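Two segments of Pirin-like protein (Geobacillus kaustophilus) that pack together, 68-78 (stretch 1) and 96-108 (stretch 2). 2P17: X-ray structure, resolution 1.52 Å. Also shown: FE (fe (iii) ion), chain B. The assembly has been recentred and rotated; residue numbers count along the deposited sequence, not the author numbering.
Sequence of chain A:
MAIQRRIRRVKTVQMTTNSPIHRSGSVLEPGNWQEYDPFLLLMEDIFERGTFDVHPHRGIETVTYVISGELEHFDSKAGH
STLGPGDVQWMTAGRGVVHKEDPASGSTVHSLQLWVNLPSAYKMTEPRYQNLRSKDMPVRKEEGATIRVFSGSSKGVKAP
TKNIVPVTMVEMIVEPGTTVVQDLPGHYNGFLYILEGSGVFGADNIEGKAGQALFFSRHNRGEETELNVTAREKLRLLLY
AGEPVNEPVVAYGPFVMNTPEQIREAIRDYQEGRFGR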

ATOM      1  N   SER A  68      -7.643 -10.867   3.166  1.00 12.09           N
ATOM      2  CA  SER A  68      -8.200 -12.193   3.361  1.00 12.12           C
ATOM      3  C   SER A  68      -8.901 -12.654   2.090  1.00 12.24           C
ATOM      4  O   SER A  68      -9.241 -11.843   1.217  1.00 12.03           O
ATOM      5  N   GLY A  69      -9.112 -13.960   1.980  1.00 12.12           N
ATOM      6  CA  GLY A  69      -9.745 -14.542   0.805  1.00 12.35           C
ATOM      7  C   GLY A  69      -8.754 -14.949  -0.270  1.00 12.75           C
ATOM      8  O   GLY A  69      -7.545 -14.725  -0.136  1.00 12.86           O
ATOM      9  N   GLU A  70      -9.277 -15.568  -1.324  1.00 13.32           N
ATOM     10  CA  GLU A  70      -8.461 -16.059  -2.424  1.00 13.57           C
ATOM     11  C   GLU A  70      -8.853 -15.310  -3.684  1.00 13.32           C
ATOM     12  O   GLU A  70     -10.012 -15.356  -4.104  1.00 13.51           O
ATOM     13  N   LEU A  71      -7.887 -14.601  -4.261  1.00 13.39           N
ATOM     14  CA  LEU A  71      -8.141 -13.748  -5.424  1.00 13.42           C
ATOM     15  C   LEU A  71      -7.589 -14.349  -6.716  1.00 13.47           C
ATOM     16  O   LEU A  71      -6.463 -14.838  -6.740  1.00 13.82           O
ATOM     17  N   GLU A  72      -8.402 -14.308  -7.768  1.00 13.23           N
ATOM     18  CA  GLU A  72      -7.964 -14.664  -9.111  1.00 13.62           C
ATOM     19  C   GLU A  72      -7.701 -13.381  -9.889  1.00 13.20           C
ATOM     20  O   GLU A  72      -8.588 -12.522 -10.032  1.00 14.19           O
ATOM     21  N   HIS A  73      -6.478 -13.249 -10.382  1.00 12.34           N
ATOM     22  CA  HIS A  73      -6.103 -12.081 -11.182  1.00 12.55           C
ATOM     23  C   HIS A  73      -6.039 -12.417 -12.665  1.00 12.10           C
ATOM     24  O   HIS A  73      -5.543 -13.476 -13.059  1.00 13.10           O
ATOM     25  N   PHE A  74      -6.537 -11.505 -13.491  1.00 11.61           N
ATOM     26  CA  PHE A  74      -6.287 -11.556 -14.918  1.00 11.59           C
ATOM     27  C   PHE A  74      -5.761 -10.221 -15.423  1.00 11.43           C
ATOM     28  O   PHE A  74      -6.258  -9.167 -15.027  1.00 10.76           O
ATOM     29  N   ASP A  75      -4.777 -10.270 -16.316  1.00 11.08           N
ATOM     30  CA  ASP A  75      -4.491  -9.120 -17.166  1.00 10.92           C
ATOM     31  C   ASP A  75      -4.100  -9.556 -18.584  1.00 10.88           C
ATOM     32  O   ASP A  75      -3.682 -10.694 -18.815  1.00 11.07           O
ATOM     33  N   SER A  76      -4.252  -8.633 -19.529  1.00 10.75           N
ATOM     34  CA  SER A  76      -4.072  -8.936 -20.947  1.00 11.77           C
ATOM     35  C   SER A  76      -2.625  -8.975 -21.418  1.00 12.54           C
ATOM     36  O   SER A  76      -2.370  -9.226 -22.596  1.00 12.92           O
ATOM     37  N   LYS A  77      -1.690  -8.744 -20.498  1.00 12.92           N
ATOM     38  CA  LYS A  77      -0.279  -8.934 -20.790  1.00 14.01           C
ATOM     39  C   LYS A  77       0.183 -10.324 -20.356  1.00 13.98           C
ATOM     40  O   LYS A  77       0.700 -11.095 -21.174  1.00 14.41           O
ATOM     41  N   ALA A  78      -0.025 -10.641 -19.079  1.00 13.78           N
ATOM     42  CA  ALA A  78       0.526 -11.851 -18.469  1.00 13.88           C
ATOM     43  C   ALA A  78      -0.479 -12.992 -18.277  1.00 14.00           C
ATOM     44  O   ALA A  78      -0.088 -14.136 -18.016  1.00 15.10           O
ATOM     45  N   GLY A  96      -0.994   0.558 -21.796  1.00 12.29           N
ATOM     46  CA  GLY A  96      -2.353   0.077 -21.627  1.00 12.34           C
ATOM     47  C   GLY A  96      -2.459  -1.411 -21.404  1.00 12.33           C
ATOM     48  O   GLY A  96      -1.708  -2.197 -21.987  1.00 12.41           O
ATOM     49  N   VAL A  97      -3.405  -1.792 -20.542  1.00 12.05           N
ATOM     50  CA  VAL A  97      -3.683  -3.195 -20.262  1.00 12.32           C
ATOM     51  C   VAL A  97      -5.122  -3.279 -19.775  1.00 11.45           C
ATOM     52  O   VAL A  97      -5.661  -2.283 -19.284  1.00 12.29           O
ATOM     53  N   VAL A  98      -5.764  -4.438 -19.943  1.00 11.37           N
ATOM     54  CA  VAL A  98      -7.020  -4.675 -19.226  1.00 11.45           C
ATOM     55  C   VAL A  98      -6.776  -5.664 -18.109  1.00 11.33           C
ATOM     56  O   VAL A  98      -5.867  -6.494 -18.185  1.00 11.77           O
ATOM     57  N   HIS A  99      -7.592  -5.567 -17.068  1.00 10.79           N
ATOM     58  CA  HIS A  99      -7.481  -6.494 -15.954  1.00 11.66           C
ATOM     59  C   HIS A  99      -8.838  -6.799 -15.340  1.00 11.30           C
ATOM     60  O   HIS A  99      -9.818  -6.086 -15.571  1.00 11.57           O
ATOM     61  N   LYS A 100      -8.882  -7.854 -14.533  1.00 11.55           N
ATOM     62  CA  LYS A 100     -10.045  -8.145 -13.693  1.00 12.57           C
ATOM     63  C   LYS A 100      -9.565  -8.889 -12.459  1.00 12.53           C
ATOM     64  O   LYS A 100      -8.751  -9.807 -12.563  1.00 12.86           O
ATOM     65  N   GLU A 101     -10.068  -8.478 -11.299  1.00 12.54           N
ATOM     66  CA  GLU A 101      -9.768  -9.149 -10.035  1.00 13.13           C
ATOM     67  C   GLU A 101     -11.054  -9.821  -9.591  1.00 13.29           C
ATOM     68  O   GLU A 101     -12.072  -9.146  -9.410  1.00 13.74           O
ATOM     69  N   ASP A 102     -11.020 -11.145  -9.458  1.00 13.40           N
ATOM     70  CA  ASP A 102     -12.232 -11.910  -9.181  1.00 13.40           C
ATOM     71  C   ASP A 102     -11.967 -12.936  -8.073  1.00 13.54           C
ATOM     72  O   ASP A 102     -11.049 -13.737  -8.190  1.00 13.41           O
ATOM     73  N   PRO A 103     -12.750 -12.900  -6.977  1.00 13.15           N
ATOM     74  CA  PRO A 103     -12.555 -13.954  -5.977  1.00 13.83           C
ATOM     75  C   PRO A 103     -12.789 -15.359  -6.526  1.00 14.61           C
ATOM     76  O   PRO A 103     -13.617 -15.561  -7.426  1.00 14.88           O
ATOM     77  N   ALA A 104     -12.064 -16.319  -5.963  1.00 15.50           N
ATOM     78  CA  ALA A 104     -12.326 -17.735  -6.231  1.00 16.38           C
ATOM     79  C   ALA A 104     -13.757 -18.082  -5.802  1.00 16.91           C
ATOM     80  O   ALA A 104     -14.311 -17.444  -4.907  1.00 16.92           O
ATOM     81  N   SER A 105     -14.357 -19.080  -6.455  1.00 18.10           N
ATOM     82  CA  SER A 105     -15.707 -19.533  -6.102  1.00 18.85           C
ATOM     83  C   SER A 105     -15.829 -19.784  -4.598  1.00 18.99           C
ATOM     84  O   SER A 105     -14.982 -20.446  -4.003  1.00 19.92           O
ATOM     85  N   GLY A 106     -16.864 -19.210  -3.987  1.00 19.03           N
ATOM     86  CA  GLY A 106     -17.105 -19.357  -2.551  1.00 19.11           C
ATOM     87  C   GLY A 106     -16.225 -18.522  -1.634  1.00 18.44           C
ATOM     88  O   GLY A 106     -16.387 -18.563  -0.413  1.00 19.48           O
ATOM     89  N   SER A 107     -15.293 -17.758  -2.205  1.00 17.69           N
ATOM     90  CA  SER A 107     -14.409 -16.923  -1.395  1.00 16.66           C
ATOM     91  C   SER A 107     -14.846 -15.464  -1.400  1.00 16.03           C
ATOM     92  O   SER A 107     -15.301 -14.945  -2.420  1.00 16.17           O
ATOM     93  N   THR A 108     -14.726 -14.822  -0.245  1.00 14.67           N
ATOM     94  CA  THR A 108     -14.885 -13.375  -0.141  1.00 14.09           C
ATOM     95  C   THR A 108     -13.496 -12.764   0.003  1.00 13.61           C
ATOM     96  O   THR A 108     -12.747 -13.132   0.904  1.00 13.87           O
TER

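Strands 71-75 and 97-103 run antiparallel (159° between their directions), and four of the five bridge pairs place their side chains on a common face: H73, D75, H99 and E101 on one, E72, F74, K100 and D102 on the other; the fifth, L71 with P103, has side chains that diverge. The backbone ladder includes E72 N to D102 O (2.7 Å) and F74 N to K100 O (2.9 Å).

The buried H73 face carries a connected set of polar side chains. H73 takes chi1 t with chi2 at 82°, which turns ND1 to the carboxylate of E101, with hydrogen bonds from H73 ND1 to E101 OE2 (2.8 Å) and E101 OE1 (3.0 Å), the former at the edge of the ring. E101 reaches back because its m, m conformation folds the chain so that its end comes nearer to stretch 1. The other ring nitrogen, H73 NE2, donates to D75 OD2 at 2.6 Å, so both nitrogens of H73 are engaged. D75 is p; D75 OD1 accepts from A78 N (2.7 Å) and K77 N (2.9 Å), tying down the turn after the strand. H99, also p, leads its ring away from stretch 1: H99 ND1 donates to E101 OE2 (2.8 Å), leaving H99 NE2 to bind the iron(III) ion FE at 1.9 Å, with another ligand from elsewhere in the structure. E101 OE2 thus accepts from both imidazoles, one of which binds the metal.

On the other face, F74 is t with chi2 at 80°. V98, m, places CG2 at the ring edge, 4.2 Å from F74 CE2. K100 is extended, t throughout, and its end leads away. E72 (m, t) brings E72 OE2 to 3.5 Å from A104 CA. D102, t, has OD1 hydrogen-bonded elsewhere in the structure.

L71 begins away from stretch 2, but its t, p conformation brings L71 CD1 back toward the partner strand, 3.9 Å from E101 CB and 3.6 Å from D102 N.

Serine hydroxyls accept backbone hydrogen bonds near both ends. S76 points toward stretch 2 and its p rotamer lets S76 OG accept from V98 N (3.0 Å), while S76 N donates to V98 O (3.0 Å); V97 CG2 lies 3.3 Å from S76 OG. At the far end, S107 ends the type II turn from A104 and, as t, accepts from E70 N through S107 OG at 2.9 Å. G69 fits beside it without a side chain: a CB would point toward stretch 2 and clash with T108 O, which lies 3.3 Å from G69 CA. Finally, S68 (p) binds a water through S68 OG (2.7 Å to the water O), and that water O donates to T108 O (2.7 Å), bridging the stretches.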

ATOM      1  CB  SER A  68      -9.164 -12.211   4.551  1.00 12.66           C
ATOM      2  OG  SER A  68     -10.278 -11.365   4.322  1.00 12.73           O
ATOM      3  CB  GLU A  70      -8.642 -17.569  -2.609  1.00 14.59           C
ATOM      4  CG  GLU A  70      -8.305 -18.404  -1.364  1.00 16.40           C
ATOM      5  CD  GLU A  70      -6.825 -18.390  -0.983  0.50 18.19           C
ATOM      6  OE1 GLU A  70      -5.966 -18.131  -1.857  0.50 19.37           O
ATOM      7  OE2 GLU A  70      -6.518 -18.655   0.204  0.50 18.78           O
ATOM      8  CB  LEU A  71      -7.542 -12.349  -5.203  1.00 13.65           C
ATOM      9  CG  LEU A  71      -7.832 -11.237  -6.222  1.00 13.84           C
ATOM     10  CD1 LEU A  71      -9.324 -10.958  -6.313  1.00 13.09           C
ATOM     11  CD2 LEU A  71      -7.087  -9.966  -5.865  1.00 14.17           C
ATOM     12  CB  GLU A  72      -9.027 -15.503  -9.831  1.00 14.02           C
ATOM     13  CG  GLU A  72      -9.231 -16.868  -9.215  1.00 14.68           C
ATOM     14  CD  GLU A  72     -10.384 -17.643  -9.831  1.00 15.43           C
ATOM     15  OE1 GLU A  72     -10.925 -17.227 -10.880  0.50 15.54           O
ATOM     16  OE2 GLU A  72     -10.755 -18.678  -9.247  1.00 19.76           O
ATOM     17  CB  HIS A  73      -4.745 -11.539 -10.746  1.00 12.74           C
ATOM     18  CG  HIS A  73      -4.160 -10.562 -11.715  1.00 12.05           C
ATOM     19  ND1 HIS A  73      -4.531  -9.237 -11.738  1.00 12.30           N
ATOM     20  CD2 HIS A  73      -3.257 -10.720 -12.713  1.00 12.42           C
ATOM     21  CE1 HIS A  73      -3.881  -8.616 -12.709  1.00 12.11           C
ATOM     22  NE2 HIS A  73      -3.102  -9.496 -13.315  1.00 11.98           N
ATOM     23  CB  PHE A  74      -7.564 -11.916 -15.692  1.00 12.08           C
ATOM     24  CG  PHE A  74      -7.433 -11.699 -17.164  1.00 12.75           C
ATOM     25  CD1 PHE A  74      -6.787 -12.642 -17.954  1.00 14.59           C
ATOM     26  CD2 PHE A  74      -7.895 -10.522 -17.750  1.00 12.36           C
ATOM     27  CE1 PHE A  74      -6.624 -12.426 -19.328  1.00 14.85           C
ATOM     28  CE2 PHE A  74      -7.733 -10.301 -19.117  1.00 14.53           C
ATOM     29  CZ  PHE A  74      -7.109 -11.254 -19.900  1.00 13.35           C
ATOM     30  CB  ASP A  75      -3.441  -8.189 -16.528  1.00 10.84           C
ATOM     31  CG  ASP A  75      -2.057  -8.785 -16.523  1.00 11.97           C
ATOM     32  OD1 ASP A  75      -1.416  -8.801 -17.597  1.00 13.59           O
ATOM     33  OD2 ASP A  75      -1.614  -9.239 -15.445  1.00 13.95           O
ATOM     34  CB  SER A  76      -4.880  -7.967 -21.806  1.00 11.19           C
ATOM     35  OG  SER A  76      -4.479  -6.620 -21.579  1.00 11.63           O
ATOM     36  CB  LYS A  77       0.583  -7.835 -20.132  1.00 14.34           C
ATOM     37  CG  LYS A  77       2.094  -7.950 -20.394  1.00 16.25           C
ATOM     38  CD  LYS A  77       2.410  -7.712 -21.862  1.00 19.93           C
ATOM     39  CE  LYS A  77       3.907  -7.546 -22.102  1.00 23.00           C
ATOM     40  NZ  LYS A  77       4.635  -8.841 -22.018  1.00 26.78           N
ATOM     41  CB  ALA A  78       1.205 -11.510 -17.144  1.00 14.35           C
ATOM     42  CB  VAL A  97      -2.691  -3.743 -19.181  1.00 12.78           C
ATOM     43  CG1 VAL A  97      -3.026  -3.223 -17.769  1.00 13.26           C
ATOM     44  CG2 VAL A  97      -2.608  -5.254 -19.206  1.00 14.01           C
ATOM     45  CB  VAL A  98      -8.213  -5.162 -20.118  1.00 12.08           C
ATOM     46  CG1 VAL A  98      -8.602  -4.092 -21.148  1.00 12.78           C
ATOM     47  CG2 VAL A  98      -7.913  -6.481 -20.789  1.00 12.65           C
ATOM     48  CB  HIS A  99      -6.535  -5.914 -14.890  1.00 11.71           C
ATOM     49  CG  HIS A  99      -7.200  -4.967 -13.943  1.00 14.53           C
ATOM     50  ND1 HIS A  99      -7.322  -5.223 -12.594  0.90 16.47           N
ATOM     51  CD2 HIS A  99      -7.801  -3.774 -14.158  1.00 15.07           C
ATOM     52  CE1 HIS A  99      -7.956  -4.219 -12.014  0.90 16.16           C
ATOM     53  NE2 HIS A  99      -8.261  -3.327 -12.942  0.80 17.30           N
ATOM     54  CB  LYS A 100     -11.074  -8.999 -14.436  1.00 13.08           C
ATOM     55  CG  LYS A 100     -12.273  -9.390 -13.590  1.00 14.43           C
ATOM     56  CD  LYS A 100     -13.331 -10.097 -14.423  1.00 17.71           C
ATOM     57  CE  LYS A 100     -14.250 -10.910 -13.517  1.00 19.38           C
ATOM     58  NZ  LYS A 100     -15.624 -11.053 -14.070  1.00 22.26           N
ATOM     59  CB  GLU A 101      -9.273  -8.149  -8.975  1.00 13.78           C
ATOM     60  CG  GLU A 101      -8.207  -7.165  -9.485  1.00 14.38           C
ATOM     61  CD  GLU A 101      -6.959  -7.846 -10.032  1.00 15.27           C
ATOM     62  OE1 GLU A 101      -6.625  -8.955  -9.575  1.00 16.77           O
ATOM     63  OE2 GLU A 101      -6.300  -7.247 -10.905  1.00 18.13           O
ATOM     64  CB  ASP A 102     -12.693 -12.620 -10.460  1.00 14.08           C
ATOM     65  CG  ASP A 102     -14.196 -12.882 -10.483  1.00 15.67           C
ATOM     66  OD1 ASP A 102     -14.944 -12.208  -9.746  1.00 15.89           O
ATOM     67  OD2 ASP A 102     -14.636 -13.754 -11.268  1.00 18.00           O
ATOM     68  CB  PRO A 103     -13.601 -13.622  -4.904  1.00 13.73           C
ATOM     69  CG  PRO A 103     -13.816 -12.130  -5.072  1.00 13.33           C
ATOM     70  CD  PRO A 103     -13.781 -11.937  -6.556  1.00 13.61           C
ATOM     71  CB  ALA A 104     -11.329 -18.604  -5.485  1.00 16.19           C
ATOM     72  CB  SER A 105     -16.071 -20.799  -6.884  1.00 19.40           C
ATOM     73  OG  SER A 105     -17.433 -21.143  -6.698  1.00 21.96           O
ATOM     74  CB  SER A 107     -12.971 -17.040  -1.902  1.00 16.68           C
ATOM     75  OG  SER A 107     -12.068 -16.339  -1.059  1.00 16.63           O
ATOM     76  CB  THR A 108     -15.741 -12.988   1.072  1.00 14.41           C
ATOM     77  OG1 THR A 108     -17.061 -13.527   0.915  1.00 16.38           O
ATOM     78  CG2 THR A 108     -15.845 -11.470   1.204  1.00 14.65           C
TER
HETATM   79 FE    FE B 278      -9.079  -1.721 -12.276  0.50 13.19          FE
HETATM   80  O   HOH W   1     -12.427 -12.787   3.544  1.00 21.80           O